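Local coordinates for LbaCas13a H328A (C2c2) (Lachnospiraceae bacterium NK4A179, PDB 5WLH), which is a CRISPR RNA-guided enzyme that binds its precursor crRNA and probably cleaves target RNA once the guide has paired with it, at residues 1233-1236 and 1237-1240; 1276-1279 and 1280-1283. All coordinates share one frame; numbering follows the deposited sequence.

Contact 1 (1233-1236 and 1237-1240); sequences FENI and SEHD. With nucleotides of chain B.
The edge of the His1239 imidazole meets the carboxylate of Glu1234. Glu1234 OE1 lies near the ring plane, and the carboxylate is turned 63° from it. Asp1240 OD1 also lies at that edge. The guanine of G2 of chain B is met at N1 and O6 by backbone atoms, with Glu1234 O 2.9 Å from N1. The loop passes through a 3-10 turn into helix 1239-1250, whose C-terminal part holds most of an R-X4-H sequence, consistent with the HEPN nuclease motif. His1239 ND1 donates a very short 2.5 Å hydrogen bond to Glu1234 OE1. Glu1234 CG sits between its backbone N and carbonyl carbon (chi1 69°), and the chain, extended beyond CG, carries OE1 to the ring. Arg1129 forms a salt bridge with OE2. Glu1238 N donates to Asn1235 O and His1239 N to Ile1236 O. Asn1235 OD1 accepts a weak bond from Ser1237 N, forming an Asx turn. Asn1235 ND2 lies 2.6 Å from O2' of G2 of chain B. Replacing Asn1235 with alanine would probably leave Ser1237 N without this acceptor and open a gap beside the ribose. Glu1238 OE1 bridges to Lys1308 and Arg1272. Ile1236 N gives O6 of G2 a weak 3.4 Å bond.

Contact 2 (1276-1279 and 1280-1283); sequences YDLK and YRKN. With nucleotides of chain B.
Tyr1280 is wrapped by three side chains of 1276-1279. Lys1279 runs alongside it, with CG over one face of the ring in a CH-pi contact, 4.1 Å from the ring centroid. Tyr1276 meets the ring obliquely, the two planes 58° apart, and its OH comes to 3.5 Å from Tyr1280 CD2. The Asp1277 carboxylate crosses the ring obliquely from the Lys1279 side, opposite Tyr1276 OH, with OD2 nearest CE2. At the ring edge lies O4' of A28 of chain B. Tyr1280 OH lies 3.2 Å from OP1 of A28, a weak and unsettled bond, and has another weak one with Arg1131.

Lys1279 CG lies between its backbone N and carbonyl carbon (chi1 87°), and a bend at chi4 turns NZ back to Asp1277 OD2, a 2.7 Å salt bridge on the syn side. The other oxygen, Asp1277 OD1, accepts from Lys1279 N at 2.9 Å. Two backbone donors, Tyr1280 N and Arg1281 N, share Asp1277 O, and Lys1282 N donates to Leu1278 O. Leu1278 CD2 packs at the edge of the Arg1281 guanidinium, whose NH2 binds an RNA phosphate.

Farther out, Tyr1276 OH bonds to Asp1132. Lys1282 NZ reaches OP1 of G9 of chain B (2.9 Å) and another phosphate, while its carbonyl O accepts from O2' of A6 of chain B (2.6 Å). A water joins Lys1279 O to O2' of A28. Asn1283 ND2, which also hydrogen-bonds an RNA sugar, gives the water a weak bond.

This is an N-capped helical turn, Asp1277 at the N-cap, set in a crRNA-binding surface where basic side chains meet phosphates.

Overall arrangement
Contact 1 comes first along the chain and contact 2 follows, with helices 1239-1250, 1254-1257 and 1262-1273 between them. Their centres are 16 Å apart. They touch where Phe1233 O packs on Tyr1276 CB at 3.3 Å, and the Phe1233 and Tyr1276 rings stack on each other. Both sites pack against helices 429-458 and 1106-1145. Contact 2 lies deeper, about 13 Å from the centre of the chain to its own centre, against about 25 Å for contact 1. Contact 1 meets G2 of chain B, and contact 2 meets A6, G9 and A28 of the same strand. The region thus meets nucleotides between G2 and G9 and, at A28, a part of the RNA far along its sequence.

Contact 1 (1233-1236 and 1237-1240)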
loop_
_atom_site.group_PDB
_atom_site.type_symbol
_atom_site.label_atom_id
_atom_site.label_comp_id
_atom_site.label_asym_id
_atom_site.label_seq_id
_atom_site.Cartn_x
_atom_site.Cartn_y
_atom_site.Cartn_z
ATOM N N PHE A 1233 6.206 -13.961 17.393
ATOM C CA PHE A 1233 5.359 -13.484 16.311
ATOM C C PHE A 1233 4.034 -12.905 16.794
ATOM O O PHE A 1233 3.499 -11.962 16.183
ATOM C CB PHE A 1233 5.122 -14.667 15.369
ATOM C CG PHE A 1233 4.507 -14.302 14.070
ATOM C CD1 PHE A 1233 5.303 -13.936 13.000
ATOM C CD2 PHE A 1233 3.141 -14.389 13.896
ATOM C CE1 PHE A 1233 4.725 -13.620 11.775
ATOM C CE2 PHE A 1233 2.556 -14.080 12.664
ATOM C CZ PHE A 1233 3.359 -13.690 11.615
ATOM N N GLU A 1234 3.490 -13.426 17.887
ATOM C CA GLU A 1234 2.119 -13.116 18.266
ATOM C C GLU A 1234 1.960 -13.398 19.751
ATOM O O GLU A 1234 2.878 -13.883 20.410
ATOM C CB GLU A 1234 1.133 -13.951 17.440
ATOM C CG GLU A 1234 1.185 -15.442 17.813
ATOM C CD GLU A 1234 0.335 -16.328 16.919
ATOM O OE1 GLU A 1234 0.109 -17.506 17.285
ATOM O OE2 GLU A 1234 -0.116 -15.852 15.861
ATOM N N ASN A 1235 0.783 -13.076 20.280
ATOM C CA ASN A 1235 0.397 -13.530 21.610
ATOM C C ASN A 1235 -0.263 -14.892 21.436
ATOM O O ASN A 1235 -1.383 -14.985 20.916
ATOM C CB ASN A 1235 -0.538 -12.518 22.272
ATOM C CG ASN A 1235 -0.957 -12.930 23.667
ATOM O OD1 ASN A 1235 -0.879 -14.107 24.038
ATOM N ND2 ASN A 1235 -1.435 -11.962 24.445
ATOM N N ILE A 1236 0.434 -15.947 21.867
ATOM C CA ILE A 1236 0.001 -17.328 21.644
ATOM C C ILE A 1236 -1.428 -17.558 22.131
ATOM O O ILE A 1236 -2.216 -18.248 21.476
ATOM C CB ILE A 1236 0.992 -18.294 22.322
ATOM C CG1 ILE A 1236 2.289 -18.346 21.526
ATOM C CG2 ILE A 1236 0.398 -19.691 22.448
ATOM C CD1 ILE A 1236 2.134 -19.048 20.215
ATOM N N SER A 1237 -1.788 -16.971 23.273
ATOM C CA SER A 1237 -3.136 -17.136 23.822
ATOM C C SER A 1237 -4.223 -16.605 22.901
ATOM O O SER A 1237 -5.390 -16.984 23.060
ATOM C CB SER A 1237 -3.246 -16.435 25.179
ATOM O OG SER A 1237 -2.246 -16.903 26.060
ATOM N N GLU A 1238 -3.875 -15.717 21.965
ATOM C CA GLU A 1238 -4.819 -15.145 21.022
ATOM C C GLU A 1238 -4.797 -15.813 19.662
ATOM O O GLU A 1238 -5.494 -15.342 18.764
ATOM C CB GLU A 1238 -4.523 -13.663 20.797
ATOM C CG GLU A 1238 -4.337 -12.809 22.011
ATOM C CD GLU A 1238 -4.160 -11.352 21.593
ATOM O OE1 GLU A 1238 -5.037 -10.543 21.953
ATOM O OE2 GLU A 1238 -3.173 -11.031 20.865
ATOM N N HIS A 1239 -4.008 -16.875 19.486
ATOM C CA HIS A 1239 -3.843 -17.466 18.159
ATOM C C HIS A 1239 -5.179 -17.833 17.514
ATOM O O HIS A 1239 -5.405 -17.551 16.331
ATOM C CB HIS A 1239 -2.929 -18.693 18.247
ATOM C CG HIS A 1239 -2.641 -19.313 16.917
ATOM N ND1 HIS A 1239 -1.566 -18.938 16.137
ATOM C CD2 HIS A 1239 -3.305 -20.263 16.214
ATOM C CE1 HIS A 1239 -1.573 -19.642 15.018
ATOM N NE2 HIS A 1239 -2.617 -20.454 15.040
ATOM N N ASP A 1240 -6.087 -18.456 18.273
ATOM C CA ASP A 1240 -7.371 -18.830 17.697
ATOM C C ASP A 1240 -8.231 -17.609 17.377
ATOM O O ASP A 1240 -9.049 -17.648 16.451
ATOM C CB ASP A 1240 -8.117 -19.780 18.646
ATOM C CG ASP A 1240 -7.401 -21.121 18.824
ATOM O OD1 ASP A 1240 -6.619 -21.520 17.932
ATOM O OD2 ASP A 1240 -7.611 -21.771 19.868
ATOM P P G B 2 -0.808 -12.259 30.640
ATOM O OP1 G B 2 -1.611 -11.509 31.651
ATOM O OP2 G B 2 -1.387 -13.461 29.987
ATOM O "O5'" G B 2 -0.333 -11.245 29.499
ATOM C "C5'" G B 2 0.488 -10.123 29.816
ATOM C "C4'" G B 2 1.033 -9.423 28.591
ATOM O "O4'" G B 2 1.939 -10.300 27.864
ATOM C "C3'" G B 2 0.001 -8.949 27.570
ATOM O "O3'" G B 2 0.501 -7.769 26.958
ATOM C "C2'" G B 2 0.026 -10.065 26.538
ATOM O "O2'" G B 2 -0.458 -9.709 25.259
ATOM C "C1'" G B 2 1.511 -10.401 26.515
ATOM N N9 G B 2 1.788 -11.748 26.032
ATOM C C8 G B 2 1.292 -12.895 26.603
ATOM N N7 G B 2 1.680 -13.965 25.976
ATOM C C5 G B 2 2.459 -13.486 24.928
ATOM C C6 G B 2 3.149 -14.221 23.920
ATOM O O6 G B 2 3.172 -15.442 23.765
ATOM N N1 G B 2 3.849 -13.397 23.052
ATOM C C2 G B 2 3.873 -12.027 23.127
ATOM N N2 G B 2 4.621 -11.421 22.177
ATOM N N3 G B 2 3.228 -11.322 24.071
ATOM C C4 G B 2 2.551 -12.118 24.942
#

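Contact 2 (1276-1279 and 1280-1283)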
loop_
_atom_site.group_PDB
_atom_site.type_symbol
_atom_site.label_atom_id
_atom_site.label_comp_id
_atom_site.label_asym_id
_atom_site.label_seq_id
_atom_site.Cartn_x
_atom_site.Cartn_y
_atom_site.Cartn_z
ATOM N N TYR A 1276 3.470 -9.026 14.721
ATOM C CA TYR A 1276 4.784 -9.491 14.315
ATOM C C TYR A 1276 5.663 -8.408 13.693
ATOM O O TYR A 1276 6.872 -8.629 13.553
ATOM C CB TYR A 1276 4.613 -10.648 13.354
ATOM C CG TYR A 1276 4.110 -10.265 11.988
ATOM C CD1 TYR A 1276 5.004 -9.877 10.996
ATOM C CD2 TYR A 1276 2.752 -10.331 11.671
ATOM C CE1 TYR A 1276 4.574 -9.540 9.724
ATOM C CE2 TYR A 1276 2.305 -10.004 10.371
ATOM C CZ TYR A 1276 3.236 -9.612 9.418
ATOM O OH TYR A 1276 2.871 -9.296 8.127
ATOM N N ASP A 1277 5.118 -7.235 13.353
ATOM C CA ASP A 1277 5.948 -6.215 12.717
ATOM C C ASP A 1277 5.281 -4.858 12.887
ATOM O O ASP A 1277 4.246 -4.595 12.268
ATOM C CB ASP A 1277 6.184 -6.525 11.237
ATOM C CG ASP A 1277 7.233 -5.606 10.615
ATOM O OD1 ASP A 1277 7.500 -4.516 11.186
ATOM O OD2 ASP A 1277 7.814 -5.970 9.566
ATOM N N LEU A 1278 5.913 -4.011 13.708
ATOM C CA LEU A 1278 5.449 -2.652 13.973
ATOM C C LEU A 1278 5.177 -1.875 12.702
ATOM O O LEU A 1278 4.275 -1.029 12.664
ATOM C CB LEU A 1278 6.509 -1.908 14.793
ATOM C CG LEU A 1278 6.589 -2.295 16.268
ATOM C CD1 LEU A 1278 7.933 -1.868 16.823
ATOM C CD2 LEU A 1278 5.437 -1.639 17.043
ATOM N N LYS A 1279 5.985 -2.096 11.662
ATOM C CA LYS A 1279 5.846 -1.225 10.503
ATOM C C LYS A 1279 4.531 -1.459 9.774
ATOM O O LYS A 1279 4.042 -0.538 9.118
ATOM C CB LYS A 1279 7.052 -1.370 9.577
ATOM C CG LYS A 1279 6.983 -2.470 8.534
ATOM C CD LYS A 1279 8.187 -2.296 7.593
ATOM C CE LYS A 1279 8.455 -3.500 6.743
ATOM N NZ LYS A 1279 9.023 -4.629 7.567
ATOM N N TYR A 1280 3.918 -2.648 9.916
ATOM C CA TYR A 1280 2.578 -2.855 9.379
ATOM C C TYR A 1280 1.511 -2.371 10.359
ATOM O O TYR A 1280 0.597 -1.639 9.970
ATOM C CB TYR A 1280 2.351 -4.333 9.020
ATOM C CG TYR A 1280 3.366 -4.836 8.039
ATOM C CD1 TYR A 1280 3.692 -4.094 6.892
ATOM C CD2 TYR A 1280 4.033 -6.031 8.266
ATOM C CE1 TYR A 1280 4.646 -4.564 5.988
ATOM C CE2 TYR A 1280 4.968 -6.504 7.379
ATOM C CZ TYR A 1280 5.287 -5.773 6.253
ATOM O OH TYR A 1280 6.256 -6.287 5.406
ATOM N N ARG A 1281 1.633 -2.752 11.636
ATOM C CA ARG A 1281 0.646 -2.349 12.631
ATOM C C ARG A 1281 0.456 -0.843 12.640
ATOM O O ARG A 1281 -0.677 -0.342 12.596
ATOM C CB ARG A 1281 1.063 -2.798 14.037
ATOM C CG ARG A 1281 0.062 -2.265 15.091
ATOM C CD ARG A 1281 0.349 -2.756 16.515
ATOM N NE ARG A 1281 1.483 -2.066 17.105
ATOM C CZ ARG A 1281 1.409 -0.874 17.695
ATOM N NH1 ARG A 1281 2.500 -0.323 18.228
ATOM N NH2 ARG A 1281 0.245 -0.237 17.749
ATOM N N LYS A 1282 1.557 -0.101 12.696
ATOM C CA LYS A 1282 1.428 1.329 12.942
ATOM C C LYS A 1282 0.975 2.099 11.719
ATOM O O LYS A 1282 0.727 3.292 11.837
ATOM C CB LYS A 1282 2.738 1.890 13.473
ATOM C CG LYS A 1282 3.060 1.268 14.837
ATOM C CD LYS A 1282 3.838 2.195 15.741
ATOM C CE LYS A 1282 5.284 2.345 15.286
ATOM N NZ LYS A 1282 5.961 3.419 16.078
ATOM N N ASN A 1283 0.850 1.458 10.564
ATOM C CA ASN A 1283 0.269 2.129 9.408
ATOM C C ASN A 1283 -1.186 1.750 9.169
ATOM O O ASN A 1283 -1.799 2.256 8.215
ATOM C CB ASN A 1283 1.093 1.826 8.154
ATOM C CG ASN A 1283 0.940 2.902 7.077
ATOM O OD1 ASN A 1283 0.665 4.067 7.380
ATOM N ND2 ASN A 1283 1.166 2.520 5.816
ATOM P P A B 28 6.430 -5.626 1.553
ATOM O OP1 A B 28 6.664 -6.869 2.317
ATOM O OP2 A B 28 6.532 -5.604 0.080
ATOM O "O5'" A B 28 4.964 -5.153 1.916
ATOM C "C5'" A B 28 4.495 -3.905 1.464
ATOM C "C4'" A B 28 4.034 -3.064 2.619
ATOM O "O4'" A B 28 5.168 -2.523 3.352
ATOM C "C3'" A B 28 3.239 -1.834 2.245
ATOM O "O3'" A B 28 1.909 -2.125 1.895
ATOM C "C2'" A B 28 3.356 -1.005 3.503
ATOM O "O2'" A B 28 2.540 -1.581 4.506
ATOM C "C1'" A B 28 4.823 -1.260 3.872
ATOM N N9 A B 28 5.697 -0.249 3.261
ATOM C C8 A B 28 6.496 -0.351 2.150
ATOM N N7 A B 28 7.125 0.785 1.865
ATOM C C5 A B 28 6.708 1.660 2.863
ATOM C C6 A B 28 7.025 3.002 3.144
ATOM N N6 A B 28 7.884 3.741 2.414
ATOM N N1 A B 28 6.425 3.578 4.202
ATOM C C2 A B 28 5.587 2.836 4.943
ATOM N N3 A B 28 5.221 1.568 4.795
ATOM C C4 A B 28 5.826 1.030 3.716
ATOM P P G B 9 9.065 3.959 14.125
ATOM O OP1 G B 9 8.799 3.582 15.536
ATOM O OP2 G B 9 10.048 5.025 13.824
ATOM O "O5'" G B 9 9.549 2.679 13.311
ATOM C "C5'" G B 9 8.826 1.459 13.355
ATOM C "C4'" G B 9 9.356 0.510 12.307
ATOM O "O4'" G B 9 8.973 0.990 10.991
ATOM C "C3'" G B 9 10.868 0.414 12.219
ATOM O "O3'" G B 9 11.428 -0.440 13.202
ATOM C "C2'" G B 9 11.080 -0.063 10.792
ATOM O "O2'" G B 9 10.718 -1.435 10.661
ATOM C "C1'" G B 9 10.028 0.758 10.072
ATOM N N9 G B 9 10.548 2.061 9.612
ATOM C C8 G B 9 10.431 3.298 10.208
ATOM N N7 G B 9 11.014 4.252 9.527
ATOM C C5 G B 9 11.540 3.598 8.402
ATOM C C6 G B 9 12.277 4.084 7.287
ATOM O O6 G B 9 12.604 5.260 7.050
ATOM N N1 G B 9 12.621 3.069 6.384
ATOM C C2 G B 9 12.317 1.732 6.547
ATOM N N2 G B 9 12.721 0.874 5.583
ATOM N N3 G B 9 11.618 1.283 7.572
ATOM C C4 G B 9 11.273 2.247 8.453
ATOM P P A B 6 -0.128 7.611 19.769
ATOM O OP1 A B 6 0.542 6.956 20.903
ATOM O OP2 A B 6 0.010 9.079 19.531
ATOM O "O5'" A B 6 0.371 6.899 18.424
ATOM C "C5'" A B 6 0.617 5.492 18.389
ATOM C "C4'" A B 6 0.258 4.904 17.036
ATOM O "O4'" A B 6 -1.164 5.013 16.826
ATOM C "C3'" A B 6 0.853 5.610 15.828
ATOM O "O3'" A B 6 2.171 5.188 15.569
ATOM C "C2'" A B 6 -0.122 5.258 14.719
ATOM O "O2'" A B 6 0.062 3.901 14.319
ATOM C "C1'" A B 6 -1.438 5.317 15.478
ATOM N N9 A B 6 -2.076 6.640 15.441
ATOM C C8 A B 6 -2.358 7.449 16.514
ATOM N N7 A B 6 -2.983 8.549 16.185
ATOM C C5 A B 6 -3.127 8.441 14.805
ATOM C C6 A B 6 -3.712 9.285 13.860
ATOM N N6 A B 6 -4.285 10.452 14.193
ATOM N N1 A B 6 -3.704 8.879 12.565
ATOM C C2 A B 6 -3.127 7.711 12.242
ATOM N N3 A B 6 -2.528 6.838 13.053
ATOM C C4 A B 6 -2.577 7.263 14.330
HETATM O O HOH W 1 3.305 0.236 6.446
#